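Local coordinates for protein DNA polymerase III, beta subunit (Thermotoga maritima, PDB 1VPK) that probably tethers DNA polymerases and other proteins to DNA for processive synthesis, as a ring-shaped head-to-tail homodimer around the duplex, at residues 24-36 with 208-220. Sequence-based numbering, arbitrary orientation.
Sequences DKITIASKALAKK and KSMKEVQNVLDNT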
loop_
_atom_site.group_PDB
_atom_site.type_symbol
_atom_site.label_atom_id
_atom_site.label_comp_id
_atom_site.label_asym_id
_atom_site.label_seq_id
_atom_site.Cartn_x
_atom_site.Cartn_y
_atom_site.Cartn_z
ATOM N N ASP A 24 7.898 5.796 -22.042
ATOM C CA ASP A 24 7.486 4.464 -22.527
ATOM C C ASP A 24 8.689 3.529 -22.758
ATOM O O ASP A 24 8.700 2.386 -22.297
ATOM C CB ASP A 24 6.653 4.627 -23.807
ATOM C CG ASP A 24 5.305 5.304 -23.551
ATOM O OD1 ASP A 24 5.074 5.810 -22.418
ATOM O OD2 ASP A 24 4.472 5.332 -24.493
ATOM N N LYS A 25 9.725 4.006 -23.442
ATOM C CA LYS A 25 10.902 3.146 -23.712
ATOM C C LYS A 25 11.770 2.823 -22.486
ATOM O O LYS A 25 12.283 1.699 -22.350
ATOM C CB LYS A 25 11.747 3.736 -24.867
ATOM C CG LYS A 25 10.937 3.830 -26.173
ATOM C CD LYS A 25 10.756 2.401 -26.780
ATOM C CE LYS A 25 9.684 2.281 -27.858
ATOM N NZ LYS A 25 9.724 3.159 -29.027
ATOM N N ILE A 26 11.925 3.796 -21.587
ATOM C CA ILE A 26 12.587 3.555 -20.307
ATOM C C ILE A 26 11.819 2.511 -19.502
ATOM O O ILE A 26 12.408 1.582 -18.976
ATOM C CB ILE A 26 12.758 4.880 -19.522
ATOM C CG1 ILE A 26 13.811 5.766 -20.214
ATOM C CG2 ILE A 26 13.043 4.638 -18.037
ATOM C CD1 ILE A 26 15.166 5.293 -20.097
ATOM N N THR A 27 10.503 2.701 -19.383
ATOM C CA THR A 27 9.638 1.800 -18.639
ATOM C C THR A 27 9.713 0.392 -19.183
ATOM O O THR A 27 9.821 -0.583 -18.421
ATOM C CB THR A 27 8.166 2.309 -18.691
ATOM O OG1 THR A 27 8.121 3.591 -18.069
ATOM C CG2 THR A 27 7.231 1.426 -17.937
ATOM N N ILE A 28 9.666 0.282 -20.499
ATOM C CA ILE A 28 9.705 -1.015 -21.138
ATOM C C ILE A 28 10.978 -1.793 -20.867
ATOM O O ILE A 28 10.930 -3.010 -20.647
ATOM C CB ILE A 28 9.503 -0.893 -22.656
ATOM C CG1 ILE A 28 8.052 -0.588 -22.887
ATOM C CG2 ILE A 28 9.906 -2.220 -23.391
ATOM C CD1 ILE A 28 7.701 -0.119 -24.282
ATOM N N ALA A 29 12.108 -1.106 -20.932
ATOM C CA ALA A 29 13.417 -1.692 -20.644
ATOM C C ALA A 29 13.713 -1.981 -19.186
ATOM O O ALA A 29 14.586 -2.810 -18.898
ATOM C CB ALA A 29 14.520 -0.794 -21.222
ATOM N N SER A 30 12.979 -1.346 -18.277
ATOM C CA SER A 30 13.353 -1.273 -16.885
ATOM C C SER A 30 13.420 -2.604 -16.156
ATOM O O SER A 30 14.218 -2.726 -15.261
ATOM C CB SER A 30 12.447 -0.317 -16.093
ATOM O OG SER A 30 11.141 -0.788 -16.117
ATOM N N LYS A 31 12.615 -3.597 -16.552
ATOM C CA LYS A 31 12.592 -4.832 -15.789
ATOM C C LYS A 31 13.657 -5.857 -16.254
ATOM O O LYS A 31 13.726 -6.983 -15.753
ATOM C CB LYS A 31 11.179 -5.419 -15.727
ATOM C CG LYS A 31 10.209 -4.554 -14.907
ATOM C CD LYS A 31 9.104 -5.392 -14.332
ATOM C CE LYS A 31 8.212 -4.689 -13.269
ATOM N NZ LYS A 31 7.336 -5.807 -12.637
ATOM N N ALA A 32 14.495 -5.454 -17.185
ATOM C CA ALA A 32 15.658 -6.228 -17.603
ATOM C C ALA A 32 16.929 -5.743 -16.848
ATOM O O ALA A 32 17.993 -6.326 -16.988
ATOM C CB ALA A 32 15.850 -6.125 -19.062
ATOM N N LEU A 33 16.826 -4.701 -16.042
ATOM C CA LEU A 33 18.011 -4.221 -15.279
ATOM C C LEU A 33 18.446 -5.252 -14.232
ATOM O O LEU A 33 17.588 -5.946 -13.664
ATOM C CB LEU A 33 17.686 -2.909 -14.569
ATOM C CG LEU A 33 17.361 -1.661 -15.415
ATOM C CD1 LEU A 33 16.755 -0.576 -14.567
ATOM C CD2 LEU A 33 18.616 -1.144 -16.008
ATOM N N ALA A 34 19.766 -5.329 -13.961
ATOM C CA ALA A 34 20.291 -6.101 -12.827
ATOM C C ALA A 34 20.115 -5.340 -11.513
ATOM O O ALA A 34 19.904 -4.146 -11.508
ATOM C CB ALA A 34 21.761 -6.400 -13.038
ATOM N N LYS A 35 20.239 -6.023 -10.387
ATOM C CA LYS A 35 20.289 -5.333 -9.071
ATOM C C LYS A 35 21.644 -4.597 -8.832
ATOM O O LYS A 35 22.697 -5.055 -9.290
ATOM C CB LYS A 35 20.049 -6.335 -7.918
ATOM C CG LYS A 35 19.001 -7.417 -8.185
ATOM N N LYS A 36 21.597 -3.449 -8.148
ATOM C CA LYS A 36 22.792 -2.807 -7.512
ATOM C C LYS A 36 24.110 -3.587 -7.409
ATOM O O LYS A 36 25.193 -2.987 -7.510
ATOM C CB LYS A 36 22.466 -2.365 -6.063
ATOM C CG LYS A 36 22.315 -3.503 -5.013
ATOM C CD LYS A 36 21.001 -4.283 -5.191
ATOM C CE LYS A 36 21.058 -5.667 -4.562
ATOM N NZ LYS A 36 21.809 -6.630 -5.411
ATOM N N LYS A 208 12.209 -13.817 -13.634
ATOM C CA LYS A 208 12.692 -12.479 -13.970
ATOM C C LYS A 208 12.483 -12.151 -15.475
ATOM O O LYS A 208 12.043 -11.061 -15.812
ATOM C CB LYS A 208 14.142 -12.255 -13.530
ATOM C CG LYS A 208 14.617 -10.838 -13.917
ATOM C CD LYS A 208 15.316 -10.038 -12.872
ATOM C CE LYS A 208 15.875 -8.728 -13.486
ATOM N NZ LYS A 208 17.262 -8.530 -13.145
ATOM N N SER A 209 12.732 -13.119 -16.354
ATOM C CA SER A 209 12.530 -12.929 -17.777
ATOM C C SER A 209 11.052 -12.689 -18.077
ATOM O O SER A 209 10.703 -11.795 -18.828
ATOM C CB SER A 209 13.039 -14.126 -18.573
ATOM O OG SER A 209 14.445 -14.163 -18.641
ATOM N N MET A 210 10.200 -13.465 -17.424
ATOM C CA MET A 210 8.751 -13.385 -17.580
ATOM C C MET A 210 8.087 -12.112 -17.117
ATOM O O MET A 210 7.121 -11.667 -17.740
ATOM C CB MET A 210 8.110 -14.612 -16.911
ATOM C CG MET A 210 8.404 -15.894 -17.674
ATOM S SD MET A 210 7.821 -15.888 -19.375
ATOM C CE MET A 210 6.025 -15.706 -19.241
ATOM N N LYS A 211 8.630 -11.509 -16.059
ATOM C CA LYS A 211 8.221 -10.192 -15.610
ATOM C C LYS A 211 8.581 -9.087 -16.623
ATOM O O LYS A 211 7.856 -8.082 -16.784
ATOM C CB LYS A 211 8.827 -9.918 -14.234
ATOM C CG LYS A 211 8.161 -10.804 -13.139
ATOM C CD LYS A 211 8.666 -10.473 -11.733
ATOM C CE LYS A 211 8.207 -11.475 -10.585
ATOM N NZ LYS A 211 9.294 -11.516 -9.485
ATOM N N GLU A 212 9.676 -9.284 -17.344
ATOM C CA GLU A 212 9.995 -8.368 -18.419
ATOM C C GLU A 212 9.016 -8.621 -19.576
ATOM O O GLU A 212 8.559 -7.678 -20.185
ATOM C CB GLU A 212 11.474 -8.471 -18.847
ATOM C CG GLU A 212 11.835 -7.624 -20.055
ATOM C CD GLU A 212 11.500 -6.130 -19.956
ATOM O OE1 GLU A 212 11.280 -5.536 -18.869
ATOM O OE2 GLU A 212 11.533 -5.495 -21.014
ATOM N N VAL A 213 8.680 -9.873 -19.855
ATOM C CA VAL A 213 7.703 -10.182 -20.918
ATOM C C VAL A 213 6.402 -9.429 -20.638
ATOM O O VAL A 213 5.888 -8.708 -21.520
ATOM C CB VAL A 213 7.473 -11.714 -21.062
ATOM C CG1 VAL A 213 6.276 -12.026 -21.934
ATOM C CG2 VAL A 213 8.710 -12.356 -21.681
ATOM N N GLN A 214 5.939 -9.532 -19.389
ATOM C CA GLN A 214 4.712 -8.905 -18.957
ATOM C C GLN A 214 4.827 -7.379 -19.101
ATOM O O GLN A 214 3.878 -6.688 -19.499
ATOM C CB GLN A 214 4.461 -9.199 -17.494
ATOM C CG GLN A 214 3.731 -10.435 -17.162
ATOM C CD GLN A 214 3.158 -10.326 -15.750
ATOM O OE1 GLN A 214 3.910 -10.151 -14.774
ATOM N NE2 GLN A 214 1.838 -10.377 -15.643
ATOM N N ASN A 215 5.987 -6.851 -18.737
ATOM C CA ASN A 215 6.245 -5.413 -18.799
ATOM C C ASN A 215 6.132 -4.916 -20.242
ATOM O O ASN A 215 5.533 -3.868 -20.534
ATOM C CB ASN A 215 7.654 -5.142 -18.255
ATOM C CG ASN A 215 7.947 -3.690 -18.119
ATOM O OD1 ASN A 215 7.159 -2.941 -17.547
ATOM N ND2 ASN A 215 9.100 -3.274 -18.619
ATOM N N VAL A 216 6.720 -5.686 -21.143
ATOM C CA VAL A 216 6.653 -5.396 -22.581
ATOM C C VAL A 216 5.181 -5.348 -23.082
ATOM O O VAL A 216 4.718 -4.334 -23.667
ATOM C CB VAL A 216 7.471 -6.453 -23.391
ATOM C CG1 VAL A 216 7.215 -6.319 -24.875
ATOM C CG2 VAL A 216 8.925 -6.248 -23.143
ATOM N N LEU A 217 4.456 -6.399 -22.756
ATOM C CA LEU A 217 3.060 -6.567 -23.191
ATOM C C LEU A 217 2.160 -5.489 -22.610
ATOM O O LEU A 217 1.266 -4.980 -23.305
ATOM C CB LEU A 217 2.550 -7.951 -22.805
ATOM C CG LEU A 217 3.282 -9.154 -23.386
ATOM C CD1 LEU A 217 2.806 -10.439 -22.765
ATOM C CD2 LEU A 217 3.166 -9.236 -24.913
ATOM N N ASP A 218 2.374 -5.143 -21.338
ATOM C CA ASP A 218 1.592 -4.098 -20.699
ATOM C C ASP A 218 1.923 -2.742 -21.266
ATOM O O ASP A 218 1.131 -1.836 -21.077
ATOM C CB ASP A 218 1.734 -4.089 -19.158
ATOM C CG ASP A 218 1.146 -5.374 -18.483
ATOM O OD1 ASP A 218 0.252 -6.048 -19.068
ATOM O OD2 ASP A 218 1.595 -5.714 -17.354
ATOM N N ASN A 219 3.036 -2.595 -21.992
ATOM C CA ASN A 219 3.436 -1.294 -22.521
ATOM C C ASN A 219 3.585 -1.194 -24.018
ATOM O O ASN A 219 4.201 -0.268 -24.513
ATOM C CB ASN A 219 4.735 -0.830 -21.833
ATOM C CG ASN A 219 4.519 -0.518 -20.408
ATOM O OD1 ASN A 219 4.092 0.557 -20.073
ATOM N ND2 ASN A 219 4.763 -1.463 -19.562
ATOM N N THR A 220 3.014 -2.123 -24.760
ATOM C CA THR A 220 2.925 -1.953 -26.207
ATOM C C THR A 220 1.460 -1.748 -26.646
ATOM O O THR A 220 0.534 -2.339 -26.099
ATOM C CB THR A 220 3.612 -3.105 -27.002
ATOM O OG1 THR A 220 3.493 -2.846 -28.408
ATOM C CG2 THR A 220 2.985 -4.405 -26.732
HETATM O O HOH W 1 12.079 -8.619 -14.748
HETATM O O HOH W 2 6.195 -7.096 -15.179
#
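At the junction between the N-terminal and central domains of this DNA polymerase III beta subunit, helix 24-29 packs nearly antiparallel on helix 208-218; the axes approach to 9.1 Å, with 157° between their N-to-C directions. The amide of Asn215 bonds to a backbone carbonyl of 24-36: ND2 donates to Thr27 O at 2.8 Å, almost straight (179°), with Thr27 O lying in the plane of the Asn215 amide. With CG anti to the backbone N (chi1 -173°), that amide is carried across the interface. Thr27 O is gripped again by Ser30 OG, while a second ND2 bond, to Glu212 OE1, ties the amide to the carboxylate one turn back. The bend of Glu212 at chi2 brings its carboxylate beside Ile28 O, with OE2 2.6 Å from Ile28 O. An alanine in place of Asn215 would probably leave Thr27 O without its interhelical donor and Glu212 OE1 without its amide mate. Further along, Ile28 CG1 lies 3.5 Å from Asn219 CB, and the amide of Asn219 is fixed by ND2 on a lone pair of Asn215 O. At the other end Lys208 NZ reaches Leu33 O (2.7 Å) and also forms a salt bridge with Asp60. Glu212 and Ala32 rest on strand 63-68, of the sheet running through both domains; helix 87-91 meets Ile26 and Leu33, and helix 143-153 meets Met210 and Leu217.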